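Local atomic coordinates of extracellular matrix-binding protein EbhA (Staphylococcus aureus, PDB entry 2DGJ), a protein that probably binds extracellular matrix components at the staphylococcal surface, as a rod-like, cell wall-associated adhesin built from a string of three-helix bundles. Residues N87-L91 and A122-D126; N202-K207 and A235-V241; L6-I10 and A40-L44. All coordinates share one frame; numbering follows the deposited sequence.

Interaction 1 of 3, residues N87-L91 and A122-D126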
# COMPACT_ATOMS: atom_id res chain seq x y z
N ASN A 87 -7.24 -2.10 -14.49
CA ASN A 87 -7.33 -0.73 -14.00
C ASN A 87 -6.76 0.26 -15.01
O ASN A 87 -7.34 1.31 -15.25
CB ASN A 87 -6.57 -0.59 -12.68
CG ASN A 87 -6.68 0.80 -12.09
OD1 ASN A 87 -7.68 1.14 -11.46
ND2 ASN A 87 -5.66 1.62 -12.31
N LEU A 88 -5.61 -0.08 -15.59
CA LEU A 88 -4.96 0.79 -16.56
C LEU A 88 -5.89 1.17 -17.72
O LEU A 88 -5.86 2.30 -18.21
CB LEU A 88 -3.72 0.09 -17.12
CG LEU A 88 -2.92 0.84 -18.19
CD1 LEU A 88 -2.38 2.13 -17.61
CD2 LEU A 88 -1.78 -0.03 -18.68
N GLY A 89 -6.71 0.22 -18.14
CA GLY A 89 -7.63 0.47 -19.24
C GLY A 89 -8.77 1.42 -18.94
O GLY A 89 -9.50 1.80 -19.84
N THR A 90 -8.93 1.79 -17.67
CA THR A 90 -10.01 2.70 -17.28
C THR A 90 -9.53 4.15 -17.18
O THR A 90 -10.32 5.06 -16.91
CB THR A 90 -10.63 2.29 -15.93
OG1 THR A 90 -9.65 2.41 -14.89
CG2 THR A 90 -11.11 0.85 -15.99
N LEU A 91 -8.23 4.35 -17.38
CA LEU A 91 -7.64 5.69 -17.34
C LEU A 91 -7.83 6.36 -18.70
O LEU A 91 -7.09 6.09 -19.64
CB LEU A 91 -6.15 5.58 -16.99
CG LEU A 91 -5.77 5.31 -15.52
CD1 LEU A 91 -6.86 4.53 -14.79
CD2 LEU A 91 -4.45 4.56 -15.49
N ALA A 122 0.07 4.97 -12.05
CA ALA A 122 -0.80 5.11 -13.22
C ALA A 122 -2.03 5.96 -12.90
O ALA A 122 -2.43 6.80 -13.71
CB ALA A 122 -1.22 3.74 -13.71
N ASN A 123 -2.62 5.73 -11.74
CA ASN A 123 -3.80 6.49 -11.33
C ASN A 123 -3.42 7.94 -11.02
O ASN A 123 -4.16 8.86 -11.33
CB ASN A 123 -4.46 5.86 -10.10
CG ASN A 123 -5.10 4.53 -10.40
OD1 ASN A 123 -4.42 3.50 -10.45
ND2 ASN A 123 -6.41 4.53 -10.61
N THR A 124 -2.27 8.12 -10.38
CA THR A 124 -1.80 9.46 -10.04
C THR A 124 -1.54 10.27 -11.31
O THR A 124 -1.99 11.41 -11.45
CB THR A 124 -0.50 9.39 -9.22
OG1 THR A 124 -0.74 8.72 -7.98
CG2 THR A 124 0.03 10.78 -8.95
N LEU A 125 -0.81 9.67 -12.25
CA LEU A 125 -0.49 10.33 -13.52
C LEU A 125 -1.77 10.70 -14.25
O LEU A 125 -1.92 11.81 -14.74
CB LEU A 125 0.36 9.41 -14.40
CG LEU A 125 0.85 10.03 -15.70
CD1 LEU A 125 1.87 11.12 -15.40
CD2 LEU A 125 1.47 8.94 -16.58
N ASP A 126 -2.70 9.75 -14.33
CA ASP A 126 -3.97 9.99 -15.00
C ASP A 126 -4.71 11.13 -14.29
O ASP A 126 -5.35 11.96 -14.94
CB ASP A 126 -4.84 8.73 -14.97
CG ASP A 126 -6.11 8.88 -15.78
OD1 ASP A 126 -6.01 8.92 -17.03
OD2 ASP A 126 -7.20 8.96 -15.18
O HOH W 1 -8.82 3.65 -10.57

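Interaction 2 of 3, residues N202-K207 and A235-V241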
# COMPACT_ATOMS: atom_id res chain seq x y z
N ASN A 202 -6.52 46.54 -17.08
CA ASN A 202 -6.00 47.53 -18.02
C ASN A 202 -7.12 48.45 -18.51
O ASN A 202 -6.90 49.64 -18.76
CB ASN A 202 -5.34 46.85 -19.22
CG ASN A 202 -3.97 46.29 -18.88
OD1 ASN A 202 -3.33 46.72 -17.93
ND2 ASN A 202 -3.52 45.32 -19.68
N LEU A 203 -8.32 47.90 -18.66
CA LEU A 203 -9.47 48.67 -19.13
C LEU A 203 -9.93 49.68 -18.08
O LEU A 203 -10.28 50.81 -18.41
CB LEU A 203 -10.63 47.74 -19.49
CG LEU A 203 -11.92 48.44 -19.92
CD1 LEU A 203 -11.67 49.30 -21.15
CD2 LEU A 203 -12.99 47.38 -20.21
N ARG A 204 -9.93 49.26 -16.82
CA ARG A 204 -10.34 50.14 -15.73
C ARG A 204 -9.37 51.32 -15.64
O ARG A 204 -9.79 52.47 -15.53
CB ARG A 204 -10.35 49.36 -14.41
CG ARG A 204 -11.12 50.04 -13.29
CD ARG A 204 -12.58 49.59 -13.22
NE ARG A 204 -13.51 50.52 -13.86
CZ ARG A 204 -14.00 50.38 -15.09
NH1 ARG A 204 -13.66 49.34 -15.84
NH2 ARG A 204 -14.85 51.29 -15.57
N ASN A 205 -8.08 51.03 -15.70
CA ASN A 205 -7.06 52.08 -15.64
C ASN A 205 -7.11 52.94 -16.90
O ASN A 205 -6.93 54.15 -16.86
CB ASN A 205 -5.66 51.46 -15.50
CG ASN A 205 -5.45 50.79 -14.16
OD1 ASN A 205 -5.66 51.39 -13.11
ND2 ASN A 205 -5.02 49.53 -14.18
N ALA A 206 -7.38 52.29 -18.03
CA ALA A 206 -7.47 52.99 -19.30
C ALA A 206 -8.58 54.03 -19.27
O ALA A 206 -8.39 55.16 -19.69
CB ALA A 206 -7.72 52.01 -20.42
N LYS A 207 -9.74 53.63 -18.75
CA LYS A 207 -10.89 54.52 -18.67
C LYS A 207 -10.64 55.67 -17.70
O LYS A 207 -11.11 56.79 -17.91
CB LYS A 207 -12.13 53.75 -18.22
CG LYS A 207 -12.61 52.69 -19.20
CD LYS A 207 -13.97 52.14 -18.79
CE LYS A 207 -14.51 51.19 -19.84
NZ LYS A 207 -15.91 50.80 -19.53
N ALA A 235 -17.28 52.36 -23.51
CA ALA A 235 -16.29 51.59 -24.25
C ALA A 235 -16.12 50.20 -23.61
O ALA A 235 -16.16 50.07 -22.38
CB ALA A 235 -14.96 52.33 -24.27
N GLN A 236 -15.94 49.18 -24.44
CA GLN A 236 -15.79 47.82 -23.94
C GLN A 236 -14.36 47.30 -23.87
O GLN A 236 -14.11 46.28 -23.23
CB GLN A 236 -16.63 46.85 -24.79
CG GLN A 236 -18.11 46.90 -24.46
CD GLN A 236 -18.93 45.97 -25.34
OE1 GLN A 236 -19.19 46.26 -26.51
NE2 GLN A 236 -19.33 44.83 -24.78
N ASN A 237 -13.44 47.98 -24.54
CA ASN A 237 -12.04 47.56 -24.50
C ASN A 237 -11.10 48.76 -24.57
O ASN A 237 -11.53 49.88 -24.86
CB ASN A 237 -11.75 46.58 -25.64
CG ASN A 237 -11.86 47.20 -27.00
OD1 ASN A 237 -12.69 48.09 -27.24
ND2 ASN A 237 -11.04 46.73 -27.93
N VAL A 238 -9.82 48.53 -24.31
CA VAL A 238 -8.82 49.59 -24.31
C VAL A 238 -8.78 50.46 -25.56
O VAL A 238 -8.89 51.69 -25.48
CB VAL A 238 -7.40 49.01 -24.05
CG1 VAL A 238 -6.35 50.11 -24.15
CG2 VAL A 238 -7.35 48.39 -22.67
N VAL A 239 -8.60 49.84 -26.73
CA VAL A 239 -8.53 50.61 -27.97
C VAL A 239 -9.78 51.45 -28.15
O VAL A 239 -9.73 52.56 -28.70
CB VAL A 239 -8.35 49.70 -29.20
CG1 VAL A 239 -7.12 48.81 -29.03
CG2 VAL A 239 -9.59 48.85 -29.41
N GLY A 240 -10.91 50.93 -27.68
CA GLY A 240 -12.16 51.66 -27.80
C GLY A 240 -12.07 52.94 -26.99
O GLY A 240 -12.51 54.00 -27.42
N VAL A 241 -11.49 52.82 -25.79
CA VAL A 241 -11.32 53.96 -24.90
C VAL A 241 -10.38 54.99 -25.52
O VAL A 241 -10.70 56.17 -25.60
CB VAL A 241 -10.72 53.51 -23.54
CG1 VAL A 241 -10.30 54.72 -22.73
CG2 VAL A 241 -11.74 52.69 -22.77

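Interaction 3 of 3, residues L6-I10 and A40-L44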
# COMPACT_ATOMS: atom_id res chain seq x y z
N LEU A 6 16.05 -34.80 1.96
CA LEU A 6 15.54 -34.04 3.09
C LEU A 6 16.53 -32.93 3.45
O LEU A 6 16.13 -31.79 3.72
CB LEU A 6 15.34 -34.96 4.30
CG LEU A 6 14.71 -34.30 5.53
CD1 LEU A 6 13.31 -33.79 5.20
CD2 LEU A 6 14.66 -35.30 6.66
N GLN A 7 17.81 -33.27 3.44
CA GLN A 7 18.86 -32.30 3.74
C GLN A 7 18.78 -31.20 2.69
O GLN A 7 18.99 -30.02 2.99
CB GLN A 7 20.23 -32.97 3.68
CG GLN A 7 21.41 -32.01 3.85
CD GLN A 7 21.50 -31.42 5.25
OE1 GLN A 7 21.69 -32.13 6.23
NE2 GLN A 7 21.35 -30.10 5.34
N HIS A 8 18.48 -31.60 1.46
CA HIS A 8 18.36 -30.67 0.34
C HIS A 8 17.23 -29.68 0.61
O HIS A 8 17.40 -28.48 0.39
CB HIS A 8 18.09 -31.45 -0.96
CG HIS A 8 17.73 -30.57 -2.12
ND1 HIS A 8 16.44 -30.17 -2.37
CD2 HIS A 8 18.50 -30.00 -3.08
CE1 HIS A 8 16.43 -29.39 -3.44
NE2 HIS A 8 17.66 -29.27 -3.89
N GLY A 9 16.09 -30.18 1.08
CA GLY A 9 14.96 -29.33 1.38
C GLY A 9 15.34 -28.29 2.42
O GLY A 9 14.96 -27.13 2.32
N ILE A 10 16.10 -28.71 3.43
CA ILE A 10 16.54 -27.81 4.48
C ILE A 10 17.53 -26.78 3.93
O ILE A 10 17.47 -25.60 4.27
CB ILE A 10 17.22 -28.58 5.64
CG1 ILE A 10 16.22 -29.56 6.26
CG2 ILE A 10 17.73 -27.61 6.70
CD1 ILE A 10 16.78 -30.40 7.39
N ALA A 40 11.52 -30.69 9.53
CA ALA A 40 12.53 -31.50 8.85
C ALA A 40 13.85 -31.47 9.62
O ALA A 40 14.44 -32.51 9.88
CB ALA A 40 12.75 -30.99 7.42
N LYS A 41 14.29 -30.27 9.99
CA LYS A 41 15.54 -30.13 10.73
C LYS A 41 15.53 -31.01 11.97
O LYS A 41 16.46 -31.77 12.21
CB LYS A 41 15.76 -28.67 11.16
CG LYS A 41 16.05 -27.70 10.03
CD LYS A 41 16.24 -26.29 10.58
CE LYS A 41 16.41 -25.26 9.48
NZ LYS A 41 16.41 -23.88 10.03
N ALA A 42 14.47 -30.89 12.76
CA ALA A 42 14.32 -31.66 13.98
C ALA A 42 14.36 -33.16 13.70
O ALA A 42 15.08 -33.91 14.36
CB ALA A 42 13.02 -31.29 14.67
N ILE A 43 13.59 -33.59 12.71
CA ILE A 43 13.53 -34.99 12.33
C ILE A 43 14.89 -35.48 11.84
O ILE A 43 15.32 -36.58 12.20
CB ILE A 43 12.48 -35.23 11.23
CG1 ILE A 43 11.08 -35.01 11.80
CG2 ILE A 43 12.63 -36.64 10.66
CD1 ILE A 43 9.96 -35.11 10.78
N LEU A 44 15.56 -34.67 11.03
CA LEU A 44 16.87 -35.05 10.51
C LEU A 44 17.87 -35.18 11.65
O LEU A 44 18.75 -36.03 11.62
CB LEU A 44 17.36 -34.01 9.50
CG LEU A 44 18.50 -34.46 8.58
CD1 LEU A 44 18.00 -35.60 7.71
CD2 LEU A 44 18.96 -33.31 7.72

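Interaction 1 of 3, residues N87-L91 and A122-D126
Asn-87 and Asn-123 meet because their first torsions swing two amides together from opposite directions: Asn-87 holds CG anti to its main-chain nitrogen (chi1 -178°), while Asn-123 turns CG beside its own, bringing its amide back toward the partner segment. The two amide planes stand 36° apart, and the hydrogen bond from Asn-87 ND2 to Asn-123 OD1, at 2.9 Å, is weak because its N-H points well off the acceptor (129°). A water completes a ring on the other ends of the amides, donating to Asn-87 OD1 and accepting a weak bond from Asn-123 ND2. Asparagine suits both sites, since each amide can give and take at once at a partly exposed edge.

Beside the amide pair, Leu-91 packs between the two segments, against Ala-122 and Asp-126. Its CD2 lies 3.8 Å from Ala-122 CB, a methyl small enough to let the leucine in, and 3.5 Å from Ala-122 O. Its CB sits 3.3 Å from Asp-126 OD1, a van der Waals contact of a methylene with a carboxylate oxygen. The chain reaches Leu-91 through a type I turn closed by Leu-91 N on Leu-88 O; just before it, Asn-87 O accepts from Thr-90 N and, at 2.6 Å, from Thr-90 OG1, the latter in the carbonyl plane on a lone pair. Leu-88 packs on Leu-102, as does Ala-122, bringing helices 73-88, 96-108 and 112-135 together; both segments lie in a GA-module sequence range, a three-helix bundle family. Chemically, the contact pairs a buried leucine with an edge of two amides and one water, while Asp-126 OD1 accepts from His-93 N and, weakly, from Ile-94 N, so one residue both packs on Leu-91 and hydrogen-bonds helix 112-135 to the connection beyond it.

Interaction 2 of 3, residues N202-K207 and A235-V241
Leu-203 sends both of its methyls onto the bend that precedes helix 238-250. With CG anti to the main-chain nitrogen (chi1 176°), the branch straddles the backbone there: CD1 rests 3.5 Å from Asn-237 C, and CD2 lies 3.4 Å from Gln-236 O. The same CD1 also meets Val-241 CG2 at 3.8 Å, so a single leucine spans the approach to the helix and its first turn. Val-241 uses its two methyls differently. CG1, anti to the main-chain nitrogen (chi1 169°), lies over the backbone of the facing helix, 3.6 Å from Ala-206 O, whereas CG2 touches Lys-207 CG at 3.7 Å, the two side chains crossing at about a right angle. Ala-206 is small enough to admit Val-238 as well, whose CG2 stands 4.3 Å from Ala-206 CB.

Both segments belong to a GA module, a family of three-helix bundles, and here the last helix begins against helix 199-215. Asn-237 occupies the N-cap position, its OD1 accepting a weak capping bond from Gly-240 N, a site where an amide oxygen can take up an N-H of the first turn. The following amide, Val-238 N, is bonded by Asp-150, whose main-chain oxygen also accepts from Asn-202 ND2; this one residue therefore ties both segments to a preceding part of the chain.

Lys-207 reaches across at full length. Beyond CG its chain is fully extended, which carries NZ to Ala-235 O at 3.0 Å; the bond lies in the carbonyl plane, with a C=O...NZ angle of 159°. The ammonium also donates to Glu-233 O, at the end of helix 222-234, where carbonyls lack helical partners and a lysine's positive charge is likely to be favourable. Its side chain also touches Val-232 of that helix.

Interaction 3 of 3, residues L6-I10 and A40-L44
Leu-44 pushes between Leu-6 and Ile-10, one methyl to each: CD1 meets Leu-6 CD2 at 3.5 Å, and CD2 meets Ile-10 CD1 at 3.7 Å. The two leucines slide past one another in opposite directions. Ala-40, one turn earlier, supplies a small surface, its CB 3.6 Å from Leu-6 CD1. Ile-10, with CG1 anti to its carbonyl carbon (chi1 -61°) and an extended tip, lays CD1 against the backbone of Lys-41, 3.6 Å from Lys-41 CA, while CG2 rests on the lysine's methylenes.

Gln-7, bent at its second torsion, crosses Leu-44 at about a right angle and sets OE1 3.3 Å from Leu-44 CD2; its NE2 bonds Asp-11. Lys-41, an exposed residue, offers its aliphatic stem to the contact, and its NZ makes a long, weak ion pair with Glu-13.

The short helical segments run largely antiparallel, with axes 10.0 Å apart at closest and 141° between their directions. Within the FIVAR domain, helix 55-70 packs against both segments, Leu-6 touching Val-57 and Ala-60, Ala-40 touching Val-64 and Ile-43 touching Ala-60, and Ala-195 of the second subunit packs on Ala-42 and Ile-43.

How the interactions relate
Interaction 3 comes first along the chain, in the first FIVAR domain; interaction 1 follows in the first GA module and interaction 2 in the second. They share no helix: interaction 3 pairs helix 3-11 with helix 27-46, interaction 1 the end of helix 73-88 with helix 112-135, and interaction 2 helix 199-215 with the start of helix 238-250. Centres of interactions 1 and 2, and of 1 and 3, are 47 Å apart, while interactions 2 and 3 lie 91 Å apart on opposite sides of the chain's centre. Each joins helices close in sequence, and helix 112-135 carries on into the next repeat range, consistent with a rod of connected three-helix bundles.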